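PDB 3QY3: thioesterase from Pseudomonas aeruginosa, which probably hydrolyses the thioester bond of fatty acyl-CoA substrates, as a member of the hotdog-fold thioesterases. Local coordinates for residues E57-A62 and V99-G104; K89-P94 and L117-D122. One frame throughout, in Å; residues are numbered along the deposited sequence.

Interaction 1 of 2, residues E57-A62 and V99-G104; sequences EEARVA and VELYAG
Ala59 of helix 51-66 sets its methyl against Val99 of strand 96-106, a contact at the heart of the hotdog fold, in which one long helix is wrapped by a curved antiparallel sheet. The axes of segments 57-62 and 99-104 run 8.9 Å apart at their closest and cross at -58°. The small alanine side chain is consistent with this close approach: the CA atoms of Ala59 and Val99 are 6.4 Å apart.

The contact is apolar, and no hydrogen bond links the two segments. Ala59 CB lies 3.4 Å from Val99 CG1, tighter than ordinary van der Waals contact between carbons. A chi1 of 179° swings CG1 of Val99 away from its own amide nitrogen and over the alanine methyl, while CG2 stands farther back. Leu101, two residues along on the same face of the strand, sends CD1 beneath the helix backbone, 3.8 Å from Ala59 O and 3.9 Å from Arg60 N. Together the valine and leucine cradle this turn of the helix. On its own chain, Ala59 also packs on Ala32 of strand 28-35.

Charged side chains lie beside this core. The aliphatic root of Arg60 passes Leu101, with CG 4.3 Å from CD1, and its guanidinium lies with one face over Glu57 CA. Glu58 leads away from the strand to the second subunit, where its carboxylate accepts a hydrogen bond from Trp38 N of that chain.

On the far face of the strand, Tyr102 OH donates to Glu100 OE1, an oxygen also salt-bridged to Arg116; the hydroxyl stands 2.8 Å from OE1 and comes from above the carboxylate plane, 72° out of it.

Interaction 2 of 2, residues K89-P94 and L117-D122; sequences KPVVHP and LHTLED
Val91 meets Thr119 methyl to methyl, the two side chains reaching toward each other tip to tip with CG2 of each 4.1 Å apart. In the threonine, a chi1 of 65° sets OG1 between the backbone N and the carbonyl carbon and leaves CG2, anti to the carbonyl carbon, to face the valine. Both residues are buried, and their backbones stay well separated, 8.0 Å between CA atoms.

At the outer edge Lys89 and Asp122 cross at about a right angle. The lysine chain, bent at its last two torsions, brings CE to 3.9 Å from Asp122 OD2, whereas NZ remains 4.7 Å from that oxygen. At that range the opposite charges may attract, but the ammonium does not form a close salt bridge. Tyr127 serves both residues, its hydroxyl hydrogen-bonded to Asp122 OD2 and its ring in a cation-pi contact with Lys89.

Beyond the strand the chain reverses in a type I beta turn, with Leu120 and Glu121 at its corners and Asp122 N donating to Thr119 O at 3.1 Å.

Residues 89-94 lie in the loop between strands 76-87 and 96-106, laid across the end of strand 110-119, while Leu117 in that strand packs on Tyr52 and Leu56 of helix 51-66.

Interaction 1 lies about 3 Å from the centre of the chain's fold and interaction 2 about 17 Å from it, at the end of the sheet; the centres of the two contacts are likewise about 17 Å apart. Adjacent antiparallel strands 96-106 and 110-119 join them, and on the helix side Val99 CG2 packs 3.5 Å from Leu117 CD1. A second connection passes between subunits: Glu58 OE2 of 57-62 accepts a hydrogen bond from His93 NE2 of 89-94 in the second subunit. The helix of one subunit is thereby tied to the connecting loop of another.

Interaction 1 of 2, residues E57-A62 and V99-G104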
loop_
_atom_site.group_PDB
_atom_site.type_symbol
_atom_site.label_atom_id
_atom_site.label_comp_id
_atom_site.label_asym_id
_atom_site.label_seq_id
_atom_site.Cartn_x
_atom_site.Cartn_y
_atom_site.Cartn_z
ATOM N N GLU A 57 -12.681 3.934 1.971
ATOM C CA GLU A 57 -12.598 4.601 0.684
ATOM C C GLU A 57 -13.233 3.827 -0.442
ATOM O O GLU A 57 -14.016 4.398 -1.210
ATOM C CB GLU A 57 -11.122 4.828 0.318
ATOM C CG GLU A 57 -10.868 5.466 -1.014
ATOM C CD GLU A 57 -9.398 5.508 -1.265
ATOM O OE1 GLU A 57 -8.830 4.443 -1.586
ATOM O OE2 GLU A 57 -8.785 6.550 -1.053
ATOM N N GLU A 58 -12.938 2.530 -0.526
ATOM C CA GLU A 58 -13.545 1.681 -1.561
ATOM C C GLU A 58 -15.082 1.674 -1.475
ATOM O O GLU A 58 -15.771 1.772 -2.501
ATOM C CB GLU A 58 -12.967 0.287 -1.519
ATOM C CG GLU A 58 -13.408 -0.514 -2.724
ATOM C CD GLU A 58 -12.851 0.036 -4.064
ATOM O OE1 GLU A 58 -11.885 0.856 -4.027
ATOM O OE2 GLU A 58 -13.359 -0.382 -5.118
ATOM N N ALA A 59 -15.591 1.612 -0.261
ATOM C CA ALA A 59 -17.043 1.574 -0.057
ATOM C C ALA A 59 -17.643 2.888 -0.531
ATOM O O ALA A 59 -18.687 2.889 -1.239
ATOM C CB ALA A 59 -17.382 1.306 1.383
ATOM N N ARG A 60 -17.036 4.033 -0.154
ATOM C CA ARG A 60 -17.564 5.334 -0.640
ATOM C C ARG A 60 -17.474 5.477 -2.131
ATOM O O ARG A 60 -18.420 5.962 -2.808
ATOM C CB ARG A 60 -16.839 6.571 -0.056
ATOM C CG ARG A 60 -16.869 6.754 1.381
ATOM C CD ARG A 60 -16.221 8.148 1.714
ATOM N NE ARG A 60 -14.806 8.320 1.298
ATOM C CZ ARG A 60 -13.761 7.901 2.009
ATOM N NH1 ARG A 60 -12.566 8.156 1.577
ATOM N NH2 ARG A 60 -13.922 7.176 3.125
ATOM N N VAL A 61 -16.344 5.053 -2.721
ATOM C CA VAL A 61 -16.220 5.087 -4.182
ATOM C C VAL A 61 -17.310 4.273 -4.867
ATOM O O VAL A 61 -17.945 4.760 -5.794
ATOM C CB VAL A 61 -14.777 4.644 -4.629
ATOM C CG1 VAL A 61 -14.694 4.399 -6.134
ATOM C CG2 VAL A 61 -13.774 5.732 -4.192
ATOM N N ALA A 62 -17.611 3.095 -4.339
ATOM C CA ALA A 62 -18.706 2.268 -4.888
ATOM C C ALA A 62 -20.062 2.926 -4.760
ATOM O O ALA A 62 -20.847 2.950 -5.736
ATOM C CB ALA A 62 -18.701 0.888 -4.185
ATOM N N VAL A 99 -18.642 -3.259 4.716
ATOM C CA VAL A 99 -18.703 -1.868 5.098
ATOM C C VAL A 99 -20.136 -1.362 4.879
ATOM O O VAL A 99 -20.663 -1.350 3.746
ATOM C CB VAL A 99 -17.804 -0.972 4.223
ATOM C CG1 VAL A 99 -17.944 0.507 4.691
ATOM C CG2 VAL A 99 -16.292 -1.397 4.361
ATOM N N GLU A 100 -20.801 -0.979 5.946
ATOM C CA GLU A 100 -22.095 -0.311 5.873
ATOM C C GLU A 100 -21.927 1.192 6.040
ATOM O O GLU A 100 -21.308 1.642 7.026
ATOM C CB GLU A 100 -23.025 -0.808 6.989
ATOM C CG GLU A 100 -23.307 -2.303 6.904
ATOM C CD GLU A 100 -24.137 -2.841 8.067
ATOM O OE1 GLU A 100 -24.106 -2.299 9.170
ATOM O OE2 GLU A 100 -24.794 -3.842 7.861
ATOM N N LEU A 101 -22.444 1.938 5.055
ATOM C CA LEU A 101 -22.490 3.384 5.074
ATOM C C LEU A 101 -23.912 3.893 5.355
ATOM O O LEU A 101 -24.883 3.536 4.662
ATOM C CB LEU A 101 -22.002 3.935 3.759
ATOM C CG LEU A 101 -20.575 3.587 3.284
ATOM C CD1 LEU A 101 -20.322 4.202 1.874
ATOM C CD2 LEU A 101 -19.545 4.021 4.337
ATOM N N TYR A 102 -23.985 4.764 6.357
ATOM C CA TYR A 102 -25.242 5.376 6.832
ATOM C C TYR A 102 -25.214 6.882 6.653
ATOM O O TYR A 102 -24.197 7.524 6.810
ATOM C CB TYR A 102 -25.478 5.055 8.323
ATOM C CG TYR A 102 -25.701 3.578 8.575
ATOM C CD1 TYR A 102 -26.975 3.028 8.506
ATOM C CD2 TYR A 102 -24.636 2.739 8.901
ATOM C CE1 TYR A 102 -27.187 1.681 8.771
ATOM C CE2 TYR A 102 -24.852 1.379 9.136
ATOM C CZ TYR A 102 -26.101 0.864 9.052
ATOM O OH TYR A 102 -26.286 -0.483 9.298
ATOM N N ALA A 103 -26.386 7.462 6.414
ATOM C CA ALA A 103 -26.527 8.896 6.255
ATOM C C ALA A 103 -26.433 9.492 7.630
ATOM O O ALA A 103 -27.327 9.232 8.473
ATOM C CB ALA A 103 -27.938 9.244 5.647
ATOM N N GLY A 104 -25.418 10.327 7.829
ATOM C CA GLY A 104 -25.327 11.210 8.980
ATOM C C GLY A 104 -25.863 12.575 8.554
ATOM O O GLY A 104 -26.669 12.689 7.638
#

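Interaction 2 of 2, residues K89-P94 and L117-D122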
loop_
_atom_site.group_PDB
_atom_site.type_symbol
_atom_site.label_atom_id
_atom_site.label_comp_id
_atom_site.label_asym_id
_atom_site.label_seq_id
_atom_site.Cartn_x
_atom_site.Cartn_y
_atom_site.Cartn_z
ATOM N N LYS A 89 -12.291 -4.834 16.786
ATOM C CA LYS A 89 -11.883 -6.249 16.665
ATOM C C LYS A 89 -10.999 -6.344 15.412
ATOM O O LYS A 89 -11.302 -5.708 14.388
ATOM C CB LYS A 89 -13.079 -7.176 16.481
ATOM C CG LYS A 89 -14.216 -6.991 17.486
ATOM C CD LYS A 89 -15.444 -8.012 17.319
ATOM C CE LYS A 89 -15.101 -9.402 16.818
ATOM N NZ LYS A 89 -14.420 -10.332 17.800
ATOM N N PRO A 90 -9.939 -7.132 15.494
ATOM C CA PRO A 90 -9.047 -7.287 14.325
ATOM C C PRO A 90 -9.634 -8.191 13.295
ATOM O O PRO A 90 -10.436 -9.075 13.620
ATOM C CB PRO A 90 -7.765 -7.904 14.939
ATOM C CG PRO A 90 -8.244 -8.612 16.148
ATOM C CD PRO A 90 -9.456 -7.893 16.659
ATOM N N VAL A 91 -9.199 -7.998 12.053
ATOM C CA VAL A 91 -9.571 -8.874 10.948
ATOM C C VAL A 91 -8.311 -9.627 10.557
ATOM O O VAL A 91 -7.220 -9.058 10.493
ATOM C CB VAL A 91 -10.122 -8.097 9.773
ATOM C CG1 VAL A 91 -10.354 -8.994 8.506
ATOM C CG2 VAL A 91 -11.417 -7.281 10.115
ATOM N N VAL A 92 -8.480 -10.912 10.277
ATOM C CA VAL A 92 -7.409 -11.764 9.852
ATOM C C VAL A 92 -7.741 -12.414 8.506
ATOM O O VAL A 92 -8.793 -13.000 8.340
ATOM C CB VAL A 92 -7.120 -12.787 10.919
ATOM C CG1 VAL A 92 -6.060 -13.840 10.486
ATOM C CG2 VAL A 92 -6.612 -12.091 12.205
ATOM N N HIS A 93 -6.792 -12.360 7.574
ATOM C CA HIS A 93 -6.945 -13.051 6.277
ATOM C C HIS A 93 -7.084 -14.569 6.441
ATOM O O HIS A 93 -6.409 -15.181 7.282
ATOM C CB HIS A 93 -5.713 -12.726 5.422
ATOM C CG HIS A 93 -5.776 -13.227 4.006
ATOM N ND1 HIS A 93 -5.397 -14.494 3.648
ATOM C CD2 HIS A 93 -6.182 -12.616 2.861
ATOM C CE1 HIS A 93 -5.538 -14.642 2.333
ATOM N NE2 HIS A 93 -5.982 -13.506 1.827
ATOM N N PRO A 94 -7.904 -15.217 5.606
ATOM C CA PRO A 94 -8.776 -14.667 4.590
ATOM C C PRO A 94 -10.067 -14.136 5.267
ATOM O O PRO A 94 -10.573 -14.747 6.208
ATOM C CB PRO A 94 -9.102 -15.856 3.708
ATOM C CG PRO A 94 -8.880 -17.039 4.550
ATOM C CD PRO A 94 -7.874 -16.702 5.576
ATOM N N LEU A 117 -18.303 -1.533 10.347
ATOM C CA LEU A 117 -17.556 -2.568 9.676
ATOM C C LEU A 117 -17.800 -3.920 10.371
ATOM O O LEU A 117 -17.796 -4.007 11.596
ATOM C CB LEU A 117 -16.083 -2.202 9.762
ATOM C CG LEU A 117 -15.360 -1.684 8.578
ATOM C CD1 LEU A 117 -16.224 -0.667 7.824
ATOM C CD2 LEU A 117 -13.970 -1.242 9.021
ATOM N N HIS A 118 -18.103 -4.950 9.570
ATOM C CA HIS A 118 -18.321 -6.318 10.025
ATOM C C HIS A 118 -17.473 -7.212 9.045
ATOM O O HIS A 118 -16.795 -6.716 8.165
ATOM C CB HIS A 118 -19.816 -6.713 9.916
ATOM C CG HIS A 118 -20.796 -5.698 10.467
ATOM N ND1 HIS A 118 -21.008 -5.508 11.816
ATOM C CD2 HIS A 118 -21.664 -4.874 9.835
ATOM C CE1 HIS A 118 -21.942 -4.593 11.993
ATOM N NE2 HIS A 118 -22.347 -4.180 10.804
ATOM N N THR A 119 -17.611 -8.511 9.174
ATOM C CA THR A 119 -17.080 -9.457 8.167
ATOM C C THR A 119 -18.261 -10.283 7.666
ATOM O O THR A 119 -19.290 -10.403 8.328
ATOM C CB THR A 119 -15.915 -10.346 8.703
ATOM O OG1 THR A 119 -16.389 -11.205 9.751
ATOM C CG2 THR A 119 -14.690 -9.505 9.159
ATOM N N LEU A 120 -18.103 -10.899 6.508
ATOM C CA LEU A 120 -19.124 -11.770 6.005
ATOM C C LEU A 120 -19.420 -12.912 6.970
ATOM O O LEU A 120 -20.588 -13.250 7.134
ATOM C CB LEU A 120 -18.727 -12.393 4.686
ATOM C CG LEU A 120 -19.248 -11.780 3.400
ATOM C CD1 LEU A 120 -18.997 -12.792 2.292
ATOM C CD2 LEU A 120 -20.728 -11.331 3.501
ATOM N N GLU A 121 -18.389 -13.499 7.573
ATOM C CA GLU A 121 -18.592 -14.626 8.514
ATOM C C GLU A 121 -19.138 -14.186 9.877
ATOM O O GLU A 121 -19.614 -15.001 10.661
ATOM C CB GLU A 121 -17.271 -15.401 8.688
ATOM C CG GLU A 121 -16.318 -14.760 9.620
ATOM C CD GLU A 121 -15.012 -15.535 9.822
ATOM O OE1 GLU A 121 -14.838 -16.680 9.340
ATOM O OE2 GLU A 121 -14.125 -14.967 10.486
ATOM N N ASP A 122 -19.035 -12.888 10.165
ATOM C CA ASP A 122 -19.383 -12.349 11.449
ATOM C C ASP A 122 -20.191 -11.082 11.206
ATOM O O ASP A 122 -19.746 -9.980 11.522
ATOM C CB ASP A 122 -18.133 -12.167 12.308
ATOM C CG ASP A 122 -18.445 -11.882 13.768
ATOM O OD1 ASP A 122 -19.626 -11.975 14.161
ATOM O OD2 ASP A 122 -17.501 -11.505 14.513
HETATM O O HOH W 1 -11.803 -16.203 7.847
#